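Local coordinates for protein deacylase (Burkholderia multivorans, PDB 5THW) that probably hydrolyses N-carbamoyl amino acids, as a dizinc amidase of the peptidase M20 family, and binds N-(aminocarbonyl)-beta-alanine at its metals, at residues 113-118 and 401-406; 377-382 and 390-395. All coordinates share one frame; numbering follows the deposited sequence.

How the interactions relate
Interactions 1 and 2 line the same ligand, with their centres about 15 Å apart. Interaction 1 supplies metal ligands: Asp115 bridges the two zinc ions and His403 binds one of them. The ions in turn bind the ureido group of N-(aminocarbonyl)-beta-alanine. Interaction 2 holds the turn that grips the chain of the ligand, where Gly378 N reaches the carboxylate oxygen O42 at 2.6 Å. Both segments of interaction 2 fall, in sequence, between 113-118 and 401-406. The two contacts also touch directly, Tyr118 OH lying 3.5 Å from Val395 CG1. The side chain of His379, in interaction 2, comes within about 4 Å of a bound zinc ion.

Interaction 1: 113-118 and 401-406; sequences RFDGIY and ISHNEV. With ZN (zinc ion), chain F; ZN (zinc ion), chain E; URP (N-(aminocarbonyl)-beta-alanine), chain G.
The dinuclear zinc site joins these two segments through Asp115 and His403. Asp115 bridges the metals. Asp115 OD2 binds the chain F zinc ion at 2.0 Å. Asp115 OD1 binds the chain E zinc ion at 2.4 Å. His403 NE2 reaches the chain F zinc ion at 2.1 Å. Asp115 OD2 therefore lies only 3.2 Å from His403 NE2, at the edge of the ring and near its plane. The two atoms share a metal, not a hydrogen bond. The carboxylate and ring planes are 31° apart. The CG of Asp115 is anti to the backbone N (chi1 -174°), which carries the carboxylate in between the zinc ions. A bridging aspartate of this kind is characteristic of dizinc M20 peptidases. Glu150 also binds the chain F zinc ion; His104 and His211 complete the protein ligands of the other. The ligand spans the pair, with URP O2 on the chain F zinc ion at 2.3 Å and URP N3 on the chain E zinc ion at 2.0 Å. Water 2 accepts from His403 N and lies 3.2 Å from Asp115 OD2, one of several acceptors competing for its protons. Farther out, water 1 accepts from Arg113 N and NE and donates to Glu405 O. Ser402 OG is hydrogen-bonded to Glu407, and Glu407 OE2 also accepts from the backbone N of Phe114 and Asp115. His403 ND1 is hydrogen-bonded to Asn296 O of the second subunit.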
loop_
_atom_site.group_PDB
_atom_site.type_symbol
_atom_site.label_atom_id
_atom_site.label_comp_id
_atom_site.label_asym_id
_atom_site.label_seq_id
_atom_site.Cartn_x
_atom_site.Cartn_y
_atom_site.Cartn_z
ATOM N N ARG A 113 1.475 -15.486 -22.188
ATOM C CA ARG A 113 1.210 -15.364 -23.618
ATOM C C ARG A 113 0.094 -16.280 -24.108
ATOM O O ARG A 113 -0.238 -16.229 -25.294
ATOM C CB ARG A 113 2.492 -15.643 -24.412
ATOM C CG ARG A 113 3.547 -14.549 -24.293
ATOM C CD ARG A 113 4.928 -15.041 -24.702
ATOM N NE ARG A 113 5.288 -16.234 -23.942
ATOM C CZ ARG A 113 5.713 -17.372 -24.479
ATOM N NH1 ARG A 113 5.872 -17.474 -25.796
ATOM N NH2 ARG A 113 5.994 -18.404 -23.690
ATOM N N PHE A 114 -0.481 -17.122 -23.243
ATOM C CA PHE A 114 -1.472 -18.104 -23.662
ATOM C C PHE A 114 -2.798 -18.023 -22.919
ATOM O O PHE A 114 -3.818 -18.446 -23.472
ATOM C CB PHE A 114 -0.888 -19.520 -23.515
ATOM C CG PHE A 114 0.373 -19.718 -24.309
ATOM C CD1 PHE A 114 0.317 -20.115 -25.639
ATOM C CD2 PHE A 114 1.607 -19.427 -23.756
ATOM C CE1 PHE A 114 1.471 -20.263 -26.385
ATOM C CE2 PHE A 114 2.767 -19.572 -24.499
ATOM C CZ PHE A 114 2.699 -19.991 -25.812
ATOM N N ASP A 115 -2.825 -17.463 -21.714
ATOM C CA ASP A 115 -4.065 -17.318 -20.963
ATOM C C ASP A 115 -5.062 -16.473 -21.762
ATOM O O ASP A 115 -4.788 -15.314 -22.086
ATOM C CB ASP A 115 -3.742 -16.674 -19.610
ATOM C CG ASP A 115 -4.938 -16.589 -18.670
ATOM O OD1 ASP A 115 -6.049 -17.035 -19.022
ATOM O OD2 ASP A 115 -4.751 -16.047 -17.559
ATOM N N GLY A 116 -6.216 -17.058 -22.083
ATOM C CA GLY A 116 -7.260 -16.357 -22.811
ATOM C C GLY A 116 -7.068 -16.233 -24.315
ATOM O O GLY A 116 -7.925 -16.656 -25.098
ATOM N N ILE A 117 -5.946 -15.650 -24.734
ATOM C CA ILE A 117 -5.722 -15.363 -26.146
ATOM C C ILE A 117 -5.695 -16.645 -26.971
ATOM O O ILE A 117 -6.082 -16.643 -28.147
ATOM C CB ILE A 117 -4.415 -14.560 -26.292
ATOM C CG1 ILE A 117 -4.174 -14.143 -27.745
ATOM C CG2 ILE A 117 -3.237 -15.333 -25.689
ATOM C CD1 ILE A 117 -5.255 -13.208 -28.292
ATOM N N TYR A 118 -5.267 -17.758 -26.368
ATOM C CA TYR A 118 -5.238 -19.040 -27.072
ATOM C C TYR A 118 -6.634 -19.458 -27.518
ATOM O O TYR A 118 -6.817 -19.938 -28.643
ATOM C CB TYR A 118 -4.603 -20.099 -26.163
ATOM C CG TYR A 118 -4.601 -21.522 -26.678
ATOM C CD1 TYR A 118 -4.910 -22.583 -25.830
ATOM C CD2 TYR A 118 -4.281 -21.812 -28.001
ATOM C CE1 TYR A 118 -4.902 -23.894 -26.286
ATOM C CE2 TYR A 118 -4.274 -23.119 -28.466
ATOM C CZ TYR A 118 -4.584 -24.156 -27.603
ATOM O OH TYR A 118 -4.578 -25.454 -28.056
ATOM N N ILE A 401 2.097 -23.466 -14.415
ATOM C CA ILE A 401 2.045 -22.092 -13.931
ATOM C C ILE A 401 1.292 -21.201 -14.919
ATOM O O ILE A 401 1.491 -21.276 -16.140
ATOM C CB ILE A 401 3.460 -21.560 -13.626
ATOM C CG1 ILE A 401 3.360 -20.198 -12.943
ATOM C CG2 ILE A 401 4.323 -21.506 -14.876
ATOM C CD1 ILE A 401 4.469 -19.930 -11.959
ATOM N N SER A 402 0.410 -20.362 -14.378
ATOM C CA SER A 402 -0.286 -19.314 -15.115
ATOM C C SER A 402 -0.365 -18.090 -14.212
ATOM O O SER A 402 -0.089 -18.162 -13.008
ATOM C CB SER A 402 -1.689 -19.751 -15.561
ATOM O OG SER A 402 -2.304 -18.772 -16.393
ATOM N N HIS A 403 -0.746 -16.956 -14.804
ATOM C CA HIS A 403 -0.659 -15.650 -14.136
ATOM C C HIS A 403 0.769 -15.358 -13.687
ATOM O O HIS A 403 1.006 -14.693 -12.676
ATOM C CB HIS A 403 -1.642 -15.529 -12.968
ATOM C CG HIS A 403 -3.066 -15.384 -13.407
ATOM N ND1 HIS A 403 -4.119 -15.292 -12.522
ATOM C CD2 HIS A 403 -3.608 -15.315 -14.647
ATOM C CE1 HIS A 403 -5.248 -15.163 -13.198
ATOM N NE2 HIS A 403 -4.966 -15.183 -14.489
ATOM N N ASN A 404 1.717 -15.875 -14.465
ATOM C CA ASN A 404 3.136 -15.591 -14.360
ATOM C C ASN A 404 3.631 -15.435 -15.789
ATOM O O ASN A 404 3.130 -16.093 -16.709
ATOM C CB ASN A 404 3.918 -16.709 -13.652
ATOM C CG ASN A 404 5.329 -16.273 -13.235
ATOM O OD1 ASN A 404 6.202 -16.046 -14.080
ATOM N ND2 ASN A 404 5.557 -16.164 -11.919
ATOM N N GLU A 405 4.599 -14.535 -15.976
ATOM C CA GLU A 405 5.091 -14.233 -17.315
ATOM C C GLU A 405 5.821 -15.411 -17.966
ATOM O O GLU A 405 5.994 -15.405 -19.191
ATOM C CB GLU A 405 5.963 -12.980 -17.263
ATOM C CG GLU A 405 5.131 -11.721 -16.991
ATOM C CD GLU A 405 5.913 -10.599 -16.320
ATOM O OE1 GLU A 405 6.846 -10.056 -16.954
ATOM O OE2 GLU A 405 5.591 -10.257 -15.156
ATOM N N VAL A 406 6.243 -16.420 -17.194
ATOM C CA VAL A 406 6.941 -17.573 -17.765
ATOM C C VAL A 406 5.947 -18.651 -18.184
ATOM O O VAL A 406 6.345 -19.770 -18.523
ATOM C CB VAL A 406 7.974 -18.168 -16.786
ATOM C CG1 VAL A 406 8.978 -17.115 -16.346
ATOM C CG2 VAL A 406 7.280 -18.832 -15.589
HETATM ZN ZN ZN F . -6.161 -15.433 -16.239
HETATM ZN ZN ZN E . -8.475 -17.261 -18.911
HETATM O O2 URP G . -7.399 -17.126 -15.350
HETATM C C2 URP G . -8.442 -16.794 -15.881
HETATM N N3 URP G . -8.463 -16.359 -17.133
HETATM N N1 URP G . -9.591 -16.833 -15.220
HETATM C C6 URP G . -10.069 -15.669 -14.494
HETATM C C5 URP G . -11.116 -16.031 -13.450
HETATM C C4 URP G . -10.412 -16.790 -12.354
HETATM O O42 URP G . -10.623 -18.019 -12.246
HETATM O O41 URP G . -9.641 -16.159 -11.598
HETATM O O HOH W 1 4.072 -16.367 -21.116
HETATM O O HOH W 2 -1.548 -15.665 -17.477
HETATM O O HOH W 3 -10.737 -17.708 -18.952
#

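Interaction 2: 377-382 and 390-395; sequences AGHDAC and TSMVFV. With URP (N-(aminocarbonyl)-beta-alanine), chain G.
Met392, Ala381 and His379 carry this contact, where the turn and helix start of 377-382 lie over strand 390-395. Met392 lays its methyl over one face of the His379 ring. Met392 CE is 3.8 Å from the ring centroid and 27° off its normal, a CH-pi contact. The bend at the end of the methionine chain (chi3 65°) turns CE onto that face. The sulfur sits obliquely, with Met392 SD 3.5 Å from His379 CD2. Lower on the same side chain, Met392 CG packs against Ala381 CB at 3.7 Å. Ala381 CB is also met by Thr390 CG2, at 3.8 Å. On the opposite face of the His379 ring, toward the rim, lies the carbonyl carbon of Ala377. Phe394 comes from the opposite direction to His379: His379 NE2 lies at the edge of the phenyl ring, 3.9 Å from Phe394 CZ. The rings meet obliquely, with planes 82° apart. The turn is tied to the helix start by two hydrogen bonds, His379 N to Cys382 SG and Cys382 N to His379 O. Strand 390-395 pairs on one side with strand 206-212, which carries His211. Gly378 faces the ligand with both backbone groups. Its N donates almost straight to URP O42, and Gly378 O accepts from URP N1 at 3.0 Å. The contact thus joins a central strand of the zinc-binding domain to a ligand-binding turn of the M20 active site.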
loop_
_atom_site.group_PDB
_atom_site.type_symbol
_atom_site.label_atom_id
_atom_site.label_comp_id
_atom_site.label_asym_id
_atom_site.label_seq_id
_atom_site.Cartn_x
_atom_site.Cartn_y
_atom_site.Cartn_z
ATOM N N ALA A 377 -9.960 -22.619 -12.671
ATOM C CA ALA A 377 -10.227 -21.205 -12.856
ATOM C C ALA A 377 -11.610 -21.025 -13.455
ATOM O O ALA A 377 -12.221 -21.965 -13.973
ATOM C CB ALA A 377 -9.180 -20.540 -13.767
ATOM N N GLY A 378 -12.102 -19.796 -13.361
ATOM C CA GLY A 378 -13.358 -19.446 -13.975
ATOM C C GLY A 378 -13.108 -19.022 -15.411
ATOM O O GLY A 378 -12.080 -18.427 -15.731
ATOM N N HIS A 379 -14.058 -19.348 -16.275
ATOM C CA HIS A 379 -13.944 -18.971 -17.668
ATOM C C HIS A 379 -15.307 -18.475 -18.112
ATOM O O HIS A 379 -16.325 -18.743 -17.467
ATOM C CB HIS A 379 -13.459 -20.149 -18.530
ATOM C CG HIS A 379 -12.210 -20.794 -18.006
ATOM N ND1 HIS A 379 -10.964 -20.216 -18.123
ATOM C CD2 HIS A 379 -12.019 -21.975 -17.371
ATOM C CE1 HIS A 379 -10.060 -21.007 -17.570
ATOM N NE2 HIS A 379 -10.674 -22.083 -17.111
ATOM N N ASP A 380 -15.309 -17.720 -19.211
ATOM C CA ASP A 380 -16.565 -17.257 -19.789
ATOM C C ASP A 380 -17.498 -18.421 -20.113
ATOM O O ASP A 380 -18.723 -18.256 -20.110
ATOM C CB ASP A 380 -16.260 -16.410 -21.017
ATOM C CG ASP A 380 -15.396 -15.192 -20.679
ATOM O OD1 ASP A 380 -15.842 -14.332 -19.881
ATOM O OD2 ASP A 380 -14.256 -15.109 -21.191
ATOM N N ALA A 381 -16.937 -19.603 -20.392
ATOM C CA ALA A 381 -17.752 -20.794 -20.606
ATOM C C ALA A 381 -18.568 -21.153 -19.369
ATOM O O ALA A 381 -19.615 -21.803 -19.487
ATOM C CB ALA A 381 -16.866 -21.969 -21.013
ATOM N N CYS A 382 -18.104 -20.762 -18.175
ATOM C CA CYS A 382 -18.851 -21.076 -16.958
ATOM C C CYS A 382 -20.192 -20.349 -16.922
ATOM O O CYS A 382 -21.187 -20.898 -16.436
ATOM C CB CYS A 382 -18.023 -20.738 -15.718
ATOM S SG CYS A 382 -16.486 -21.686 -15.536
ATOM N N THR A 390 -22.598 -26.338 -23.209
ATOM C CA THR A 390 -21.231 -25.838 -23.174
ATOM C C THR A 390 -20.297 -26.842 -22.513
ATOM O O THR A 390 -20.676 -27.540 -21.571
ATOM C CB THR A 390 -21.165 -24.505 -22.409
ATOM O OG1 THR A 390 -22.204 -23.639 -22.877
ATOM C CG2 THR A 390 -19.815 -23.830 -22.596
ATOM N N SER A 391 -19.057 -26.876 -23.003
ATOM C CA SER A 391 -17.952 -27.559 -22.343
ATOM C C SER A 391 -16.653 -26.897 -22.795
ATOM O O SER A 391 -16.662 -25.918 -23.544
ATOM C CB SER A 391 -17.957 -29.061 -22.643
ATOM O OG SER A 391 -17.367 -29.329 -23.900
ATOM N N MET A 392 -15.526 -27.414 -22.310
ATOM C CA MET A 392 -14.223 -26.827 -22.595
ATOM C C MET A 392 -13.196 -27.887 -22.975
ATOM O O MET A 392 -13.357 -29.079 -22.701
ATOM C CB MET A 392 -13.706 -26.010 -21.408
ATOM C CG MET A 392 -14.597 -24.839 -21.039
ATOM S SD MET A 392 -13.840 -23.832 -19.761
ATOM C CE MET A 392 -12.402 -23.222 -20.644
ATOM N N VAL A 393 -12.134 -27.419 -23.625
ATOM C CA VAL A 393 -10.974 -28.220 -24.001
ATOM C C VAL A 393 -9.754 -27.623 -23.318
ATOM O O VAL A 393 -9.529 -26.407 -23.390
ATOM C CB VAL A 393 -10.768 -28.252 -25.529
ATOM C CG1 VAL A 393 -9.573 -29.107 -25.881
ATOM C CG2 VAL A 393 -12.006 -28.786 -26.227
ATOM N N PHE A 394 -8.977 -28.470 -22.649
ATOM C CA PHE A 394 -7.755 -28.057 -21.970
ATOM C C PHE A 394 -6.535 -28.646 -22.664
ATOM O O PHE A 394 -6.567 -29.781 -23.149
ATOM C CB PHE A 394 -7.728 -28.494 -20.502
ATOM C CG PHE A 394 -8.315 -27.501 -19.543
ATOM C CD1 PHE A 394 -8.888 -26.329 -19.988
ATOM C CD2 PHE A 394 -8.259 -27.739 -18.177
ATOM C CE1 PHE A 394 -9.420 -25.423 -19.084
ATOM C CE2 PHE A 394 -8.781 -26.835 -17.274
ATOM C CZ PHE A 394 -9.360 -25.679 -17.727
ATOM N N VAL A 395 -5.467 -27.864 -22.696
ATOM C CA VAL A 395 -4.130 -28.345 -23.031
ATOM C C VAL A 395 -3.247 -28.057 -21.828
ATOM O O VAL A 395 -3.575 -27.189 -20.995
ATOM C CB VAL A 395 -3.590 -27.686 -24.323
ATOM C CG1 VAL A 395 -4.578 -27.863 -25.468
ATOM C CG2 VAL A 395 -3.299 -26.204 -24.094
HETATM O O2 URP G . -7.399 -17.126 -15.350
HETATM C C2 URP G . -8.442 -16.794 -15.881
HETATM N N3 URP G . -8.463 -16.359 -17.133
HETATM N N1 URP G . -9.591 -16.833 -15.220
HETATM C C6 URP G . -10.069 -15.669 -14.494
HETATM C C5 URP G . -11.116 -16.031 -13.450
HETATM C C4 URP G . -10.412 -16.790 -12.354
HETATM O O42 URP G . -10.623 -18.019 -12.246
HETATM O O41 URP G . -9.641 -16.159 -11.598
#